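Local atomic coordinates of coclaurine N-methyltransferase (Coptis japonica, PDB entry 6GKV), a protein that catalyses the transfer of a methyl group from S-adenosyl-L-methionine to the nitrogen of coclaurine and related tetrahydroisoquinolines in alkaloid biosynthesis. Residues 247-252 with 327-332; 72-77 with 320-325. All coordinates share one frame; numbering follows the deposited sequence.

Contact 1 of 2, residues 247-252 with 327-332; sequences TEYVFP and CLSGME. With F2W (6,7-dimethoxy-2-methyl-1,2,3,4-tetrahydroisoquinolin-2-ium), chain D.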
loop_
_atom_site.group_PDB
_atom_site.type_symbol
_atom_site.label_atom_id
_atom_site.label_comp_id
_atom_site.label_asym_id
_atom_site.label_seq_id
_atom_site.Cartn_x
_atom_site.Cartn_y
_atom_site.Cartn_z
ATOM N N THR A 247 -5.899 -24.055 -8.515
ATOM C CA THR A 247 -6.268 -23.286 -7.333
ATOM C C THR A 247 -6.732 -24.193 -6.195
ATOM O O THR A 247 -6.410 -23.944 -5.036
ATOM C CB THR A 247 -7.356 -22.244 -7.660
ATOM O OG1 THR A 247 -6.871 -21.369 -8.689
ATOM C CG2 THR A 247 -7.675 -21.414 -6.438
ATOM N N GLU A 248 -7.453 -25.269 -6.517
ATOM C CA GLU A 248 -7.904 -26.197 -5.471
ATOM C C GLU A 248 -7.109 -27.496 -5.370
ATOM O O GLU A 248 -7.438 -28.358 -4.568
ATOM C CB GLU A 248 -9.377 -26.526 -5.669
ATOM C CG GLU A 248 -10.292 -25.458 -5.127
ATOM C CD GLU A 248 -11.707 -25.593 -5.626
ATOM O OE1 GLU A 248 -11.982 -26.564 -6.359
ATOM O OE2 GLU A 248 -12.540 -24.720 -5.300
ATOM N N TYR A 249 -6.073 -27.631 -6.192
ATOM C CA TYR A 249 -5.168 -28.784 -6.167
ATOM C C TYR A 249 -4.652 -29.099 -4.758
ATOM O O TYR A 249 -4.651 -30.246 -4.360
ATOM C CB TYR A 249 -4.002 -28.495 -7.113
ATOM C CG TYR A 249 -2.872 -29.501 -7.319
ATOM C CD1 TYR A 249 -3.092 -30.891 -7.436
ATOM C CD2 TYR A 249 -1.578 -29.032 -7.526
ATOM C CE1 TYR A 249 -2.011 -31.772 -7.694
ATOM C CE2 TYR A 249 -0.516 -29.882 -7.780
ATOM C CZ TYR A 249 -0.722 -31.242 -7.873
ATOM O OH TYR A 249 0.394 -32.021 -8.135
ATOM N N VAL A 250 -4.223 -28.085 -4.007
ATOM C CA VAL A 250 -3.518 -28.306 -2.736
ATOM C C VAL A 250 -4.357 -27.985 -1.489
ATOM O O VAL A 250 -4.453 -28.804 -0.567
ATOM C CB VAL A 250 -2.225 -27.474 -2.689
ATOM C CG1 VAL A 250 -1.705 -27.360 -1.281
ATOM C CG2 VAL A 250 -1.181 -28.101 -3.576
ATOM N N PHE A 251 -4.944 -26.791 -1.463
ATOM C CA PHE A 251 -5.742 -26.329 -0.335
ATOM C C PHE A 251 -7.233 -26.506 -0.607
ATOM O O PHE A 251 -7.702 -26.181 -1.697
ATOM C CB PHE A 251 -5.455 -24.858 -0.029
ATOM C CG PHE A 251 -4.015 -24.572 0.291
ATOM C CD1 PHE A 251 -3.111 -24.256 -0.723
ATOM C CD2 PHE A 251 -3.562 -24.637 1.602
ATOM C CE1 PHE A 251 -1.789 -24.013 -0.430
ATOM C CE2 PHE A 251 -2.233 -24.384 1.901
ATOM C CZ PHE A 251 -1.346 -24.075 0.885
ATOM N N PRO A 252 -7.978 -27.028 0.385
ATOM C CA PRO A 252 -9.437 -27.166 0.247
ATOM C C PRO A 252 -10.134 -25.832 -0.092
ATOM O O PRO A 252 -9.654 -24.747 0.267
ATOM C CB PRO A 252 -9.880 -27.694 1.622
ATOM C CG PRO A 252 -8.684 -27.514 2.550
ATOM C CD PRO A 252 -7.478 -27.571 1.666
ATOM N N CYS A 327 4.365 -29.140 -2.434
ATOM C CA CYS A 327 5.685 -28.590 -2.617
ATOM C C CYS A 327 5.940 -28.094 -4.055
ATOM O O CYS A 327 6.636 -27.102 -4.261
ATOM C CB CYS A 327 6.713 -29.643 -2.212
ATOM S SG CYS A 327 6.587 -30.173 -0.518
ATOM N N LEU A 328 5.365 -28.768 -5.040
ATOM C CA LEU A 328 5.518 -28.354 -6.428
ATOM C C LEU A 328 4.757 -27.061 -6.655
ATOM O O LEU A 328 5.273 -26.141 -7.328
ATOM C CB LEU A 328 5.011 -29.434 -7.389
ATOM C CG LEU A 328 5.745 -30.777 -7.533
ATOM C CD1 LEU A 328 5.018 -31.576 -8.561
ATOM C CD2 LEU A 328 7.196 -30.603 -7.971
ATOM N N SER A 329 3.523 -27.008 -6.134
ATOM C CA SER A 329 2.755 -25.766 -6.135
ATOM C C SER A 329 3.572 -24.632 -5.502
ATOM O O SER A 329 3.700 -23.558 -6.077
ATOM C CB SER A 329 1.441 -25.926 -5.386
ATOM O OG SER A 329 0.560 -26.746 -6.117
ATOM N N GLY A 330 4.142 -24.893 -4.330
ATOM C CA GLY A 330 4.981 -23.913 -3.664
ATOM C C GLY A 330 6.189 -23.496 -4.485
ATOM O O GLY A 330 6.473 -22.306 -4.616
ATOM N N MET A 331 6.903 -24.470 -5.040
ATOM C CA MET A 331 8.075 -24.169 -5.864
ATOM C C MET A 331 7.780 -23.237 -7.040
ATOM O O MET A 331 8.432 -22.226 -7.221
ATOM C CB MET A 331 8.691 -25.448 -6.411
ATOM C CG MET A 331 9.811 -25.994 -5.573
ATOM S SD MET A 331 10.460 -27.504 -6.305
ATOM C CE MET A 331 11.156 -26.877 -7.805
ATOM N N GLU A 332 6.796 -23.593 -7.841
ATOM C CA GLU A 332 6.562 -22.872 -9.070
ATOM C C GLU A 332 5.862 -21.550 -8.826
ATOM O O GLU A 332 6.080 -20.594 -9.556
ATOM C CB GLU A 332 5.732 -23.717 -10.036
ATOM C CG GLU A 332 6.437 -24.943 -10.578
ATOM C CD GLU A 332 7.772 -24.632 -11.190
ATOM O OE1 GLU A 332 7.815 -23.821 -12.148
ATOM O OE2 GLU A 332 8.782 -25.209 -10.716
HETATM C CAM F2W D . 2.929 -24.462 -0.856
HETATM O OAK F2W D . 2.109 -23.305 -1.136
HETATM C CAB F2W D . 1.734 -22.693 0.034
HETATM C CAA F2W D . 2.150 -23.130 1.297
HETATM C CAF F2W D . 1.695 -22.440 2.418
HETATM C CAJ F2W D . 2.082 -22.774 3.704
HETATM C CAI F2W D . 1.154 -22.327 4.879
HETATM N NAH F2W D . 1.081 -20.863 4.749
HETATM C CAO F2W D . -0.005 -20.528 5.691
HETATM C CAG F2W D . 0.450 -20.769 3.430
HETATM C CAE F2W D . 0.929 -21.314 2.280
HETATM C CAD F2W D . 0.489 -20.898 1.026
HETATM C CAC F2W D . 0.931 -21.572 -0.099
HETATM O OAL F2W D . 0.573 -21.253 -1.382
HETATM C CAN F2W D . -0.259 -20.099 -1.607
#

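Contact 2 of 2, residues 72-77 with 320-325; sequences SQLYEI and INYWRG. With SAH (S-adenosyl-L-homocysteine), chain C.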
loop_
_atom_site.group_PDB
_atom_site.type_symbol
_atom_site.label_atom_id
_atom_site.label_comp_id
_atom_site.label_asym_id
_atom_site.label_seq_id
_atom_site.Cartn_x
_atom_site.Cartn_y
_atom_site.Cartn_z
ATOM N N SER A 72 -8.765 -30.379 9.899
ATOM C CA SER A 72 -8.873 -31.817 9.647
ATOM C C SER A 72 -8.114 -32.272 8.403
ATOM O O SER A 72 -7.386 -33.268 8.458
ATOM C CB SER A 72 -10.342 -32.240 9.525
ATOM O OG SER A 72 -10.861 -32.687 10.764
ATOM N N GLN A 73 -8.300 -31.569 7.285
ATOM C CA GLN A 73 -7.644 -31.959 6.038
ATOM C C GLN A 73 -6.155 -31.647 6.113
ATOM O O GLN A 73 -5.318 -32.358 5.550
ATOM C CB GLN A 73 -8.279 -31.256 4.829
ATOM C CG GLN A 73 -9.662 -31.786 4.463
ATOM C CD GLN A 73 -10.131 -31.342 3.084
ATOM O OE1 GLN A 73 -9.474 -31.596 2.069
ATOM N NE2 GLN A 73 -11.272 -30.669 3.046
ATOM N N LEU A 74 -5.851 -30.582 6.843
ATOM C CA LEU A 74 -4.508 -30.040 6.969
ATOM C C LEU A 74 -4.261 -29.799 8.458
ATOM O O LEU A 74 -5.213 -29.829 9.233
ATOM C CB LEU A 74 -4.401 -28.750 6.154
ATOM C CG LEU A 74 -3.063 -28.181 5.705
ATOM C CD1 LEU A 74 -2.229 -29.228 4.972
ATOM C CD2 LEU A 74 -3.361 -26.996 4.807
ATOM N N TYR A 75 -3.007 -29.605 8.868
ATOM C CA TYR A 75 -2.680 -29.183 10.249
ATOM C C TYR A 75 -2.947 -30.207 11.384
ATOM O O TYR A 75 -2.696 -29.910 12.559
ATOM C CB TYR A 75 -3.418 -27.868 10.563
ATOM C CG TYR A 75 -3.015 -26.746 9.636
ATOM C CD1 TYR A 75 -1.686 -26.604 9.242
ATOM C CD2 TYR A 75 -3.955 -25.861 9.122
ATOM C CE1 TYR A 75 -1.296 -25.606 8.393
ATOM C CE2 TYR A 75 -3.570 -24.853 8.259
ATOM C CZ TYR A 75 -2.231 -24.731 7.899
ATOM O OH TYR A 75 -1.807 -23.732 7.043
ATOM N N GLU A 76 -3.456 -31.395 11.041
ATOM C CA GLU A 76 -3.458 -32.536 11.965
ATOM C C GLU A 76 -2.563 -33.628 11.389
ATOM O O GLU A 76 -2.964 -34.786 11.266
ATOM C CB GLU A 76 -4.871 -33.090 12.205
ATOM C CG GLU A 76 -5.667 -32.419 13.328
ATOM C CD GLU A 76 -4.968 -32.440 14.673
ATOM O OE1 GLU A 76 -4.157 -33.349 14.940
ATOM O OE2 GLU A 76 -5.246 -31.533 15.475
ATOM N N ILE A 77 -1.347 -33.245 11.026
ATOM C CA ILE A 77 -0.428 -34.141 10.349
ATOM C C ILE A 77 0.462 -34.856 11.351
ATOM O O ILE A 77 1.007 -34.218 12.248
ATOM C CB ILE A 77 0.456 -33.374 9.345
ATOM C CG1 ILE A 77 -0.395 -32.390 8.517
ATOM C CG2 ILE A 77 1.264 -34.363 8.491
ATOM C CD1 ILE A 77 -1.589 -33.046 7.779
ATOM N N ILE A 320 1.061 -39.388 -0.724
ATOM C CA ILE A 320 2.424 -38.940 -0.980
ATOM C C ILE A 320 2.440 -37.966 -2.181
ATOM O O ILE A 320 3.165 -36.979 -2.181
ATOM C CB ILE A 320 3.372 -40.135 -1.203
ATOM C CG1 ILE A 320 4.746 -39.672 -1.677
ATOM C CG2 ILE A 320 2.827 -41.065 -2.237
ATOM C CD1 ILE A 320 5.553 -38.970 -0.614
ATOM N N ASN A 321 1.607 -38.215 -3.185
ATOM C CA ASN A 321 1.552 -37.322 -4.330
ATOM C C ASN A 321 0.801 -36.041 -3.985
ATOM O O ASN A 321 0.907 -35.027 -4.688
ATOM C CB ASN A 321 0.913 -38.027 -5.517
ATOM C CG ASN A 321 1.839 -39.039 -6.134
ATOM O OD1 ASN A 321 2.999 -38.728 -6.410
ATOM N ND2 ASN A 321 1.348 -40.269 -6.344
ATOM N N TYR A 322 0.032 -36.097 -2.898
ATOM C CA TYR A 322 -0.588 -34.891 -2.387
ATOM C C TYR A 322 0.519 -33.962 -1.930
ATOM O O TYR A 322 0.543 -32.777 -2.258
ATOM C CB TYR A 322 -1.541 -35.156 -1.211
ATOM C CG TYR A 322 -1.891 -33.837 -0.553
ATOM C CD1 TYR A 322 -2.899 -33.038 -1.078
ATOM C CD2 TYR A 322 -1.172 -33.356 0.545
ATOM C CE1 TYR A 322 -3.202 -31.812 -0.528
ATOM C CE2 TYR A 322 -1.469 -32.108 1.106
ATOM C CZ TYR A 322 -2.491 -31.351 0.562
ATOM O OH TYR A 322 -2.826 -30.134 1.089
ATOM N N TRP A 323 1.426 -34.512 -1.133
ATOM C CA TRP A 323 2.466 -33.706 -0.547
ATOM C C TRP A 323 3.459 -33.233 -1.625
ATOM O O TRP A 323 3.980 -32.116 -1.552
ATOM C CB TRP A 323 3.143 -34.481 0.582
ATOM C CG TRP A 323 2.294 -34.373 1.845
ATOM C CD1 TRP A 323 1.575 -35.374 2.451
ATOM C CD2 TRP A 323 2.018 -33.186 2.598
ATOM N NE1 TRP A 323 0.900 -34.884 3.549
ATOM C CE2 TRP A 323 1.161 -33.526 3.663
ATOM C CE3 TRP A 323 2.436 -31.844 2.495
ATOM C CZ2 TRP A 323 0.709 -32.608 4.610
ATOM C CZ3 TRP A 323 1.991 -30.922 3.434
ATOM C CH2 TRP A 323 1.138 -31.305 4.474
ATOM N N ARG A 324 3.674 -34.052 -2.650
ATOM C CA ARG A 324 4.471 -33.631 -3.805
ATOM C C ARG A 324 3.864 -32.412 -4.470
ATOM O O ARG A 324 4.543 -31.419 -4.650
ATOM C CB ARG A 324 4.599 -34.760 -4.820
ATOM C CG ARG A 324 5.590 -35.829 -4.415
ATOM C CD ARG A 324 5.419 -37.079 -5.267
ATOM N NE ARG A 324 6.473 -38.039 -4.987
ATOM C CZ ARG A 324 6.454 -39.308 -5.375
ATOM N NH1 ARG A 324 5.418 -39.780 -6.056
ATOM N NH2 ARG A 324 7.467 -40.104 -5.065
ATOM N N GLY A 325 2.580 -32.472 -4.810
ATOM C CA GLY A 325 1.872 -31.317 -5.355
ATOM C C GLY A 325 1.818 -30.109 -4.424
ATOM O O GLY A 325 1.661 -28.979 -4.869
HETATM N N SAH C . 3.141 -20.716 12.288
HETATM C CA SAH C . 3.602 -22.074 12.037
HETATM C CB SAH C . 2.660 -22.802 11.088
HETATM C CG SAH C . 1.990 -21.940 10.022
HETATM S SD SAH C . 0.727 -22.881 9.121
HETATM C C SAH C . 5.010 -22.096 11.463
HETATM O O SAH C . 5.466 -21.049 11.001
HETATM O OXT SAH C . 5.695 -23.133 11.445
HETATM C "C5'" SAH C . -0.655 -22.072 9.974
HETATM C "C4'" SAH C . -0.763 -22.400 11.467
HETATM O "O4'" SAH C . -1.897 -21.762 12.034
HETATM C "C3'" SAH C . -0.928 -23.890 11.734
HETATM O "O3'" SAH C . -0.229 -24.219 12.907
HETATM C "C2'" SAH C . -2.396 -24.083 12.022
HETATM O "O2'" SAH C . -2.542 -25.136 12.943
HETATM C "C1'" SAH C . -2.776 -22.724 12.605
HETATM N N9 SAH C . -4.194 -22.362 12.377
HETATM C C8 SAH C . -4.895 -22.345 11.190
HETATM N N7 SAH C . -6.169 -21.950 11.450
HETATM C C5 SAH C . -6.291 -21.715 12.786
HETATM C C6 SAH C . -7.358 -21.306 13.594
HETATM N N6 SAH C . -8.563 -21.056 13.073
HETATM N N1 SAH C . -7.159 -21.161 14.955
HETATM C C2 SAH C . -5.919 -21.427 15.509
HETATM N N3 SAH C . -4.870 -21.830 14.708
HETATM C C4 SAH C . -5.056 -21.974 13.372
#

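Contact 1 of 2, residues 247-252 with 327-332
S329 meets Y249 and V250 through van der Waals contact alone, although its OG is a polar atom. V250 CG2 comes within 3.4 Å of S329 OG and 3.9 Å of S329 CB. Close beside it, the ring of Y249 brings CD2 to 3.4 Å from the same S329 OG, meeting it obliquely. The hydroxyl spends its hydrogen bonding within its own helix, on G325 O one turn earlier, and so can sit among carbons. V250 has one methyl for each task: with CG1 anti to the backbone N (chi1 163°), CG2 faces the helix while CG1 covers the rim of one face of F251.

A second group of contacts reaches the bound N-methylheliamine. F251 turns an edge to the methoxy-bearing carbons, its CZ lying 3.5 Å from CAB of the ligand. G330 CA approaches the methoxy carbon CAM at 3.5 Å; a CB at G330 would clash with that methyl.

Between 247-252 and 327-332 the chemistry is therefore fit alone, the loop being tied to the helix farther back, through V250 O and Y322 OH. F251 and G330 supply the pocket wall, the glycine admitting the methoxy group.

Contact 2 of 2, residues 72-77 with 320-325
The indole of W323 receives L74 and I77 at neighbouring atoms of its six-membered ring. L74 CD1 approaches W323 CH2 obliquely at 4.0 Å, whereas I77 CD1 lies at the rim, near the indole plane, 3.9 Å from W323 CZ2. L74 CD1 also stands 4.0 Å from Y322 OH, a hydroxyl engaged by V250 O. Within the helix, the ring of Y322 lies with CE2 over one face of the indole.

Behind this apolar layer, Y75 carries the contact on to S-adenosylhomocysteine. Its CB lies 3.7 Å from O2' of the cofactor product; with CG anti to the carbonyl carbon (chi1 -61°), the ring then runs under the ribose, CG 3.6 Å from C2'. Along one edge CD1 passes C3', and CE1 then comes to 3.5 Å from the sulfur SD. At the tip, OH is 3.4 Å from SD and is hydrogen-bonded to H202 NE2. The other face of the ring rests on L74, whose CG sits 3.9 Å above its plane, so the tyrosine is sandwiched between ribose and leucine. With an alanine at Y75 the ribose and L74 would probably be parted by a gap, and H202 NE2 would be likely to lose its hydroxyl mate.

The turn after helix 70-73 thus lies between the cofactor pocket and helix 313-335. W323 continues the apolar cluster towards F81 of helix 79-85, L295 of helix 281-297 and F306 of helix 299-309.

In the fold
Helix 313-335 is common to both contacts, which use successive parts of it and lie with their centres 11 Å apart. Contact 1 is buried and contact 2 partly so; neither is a surface patch. They are joined directly by the hydrogen bond from Y322 OH to V250 O, 2.7 Å between the two atoms, and by L74, which touches F251. Their chemistry follows their place: contact 1 sets a loop beside the substrate and places a serine hydroxyl among carbons, while contact 2 is aliphatic against aromatic. Contact 1 flanks the dimethoxy end of the ligand, whereas contact 2, through Y75, a residue of both pockets, reaches the cofactor sulfur.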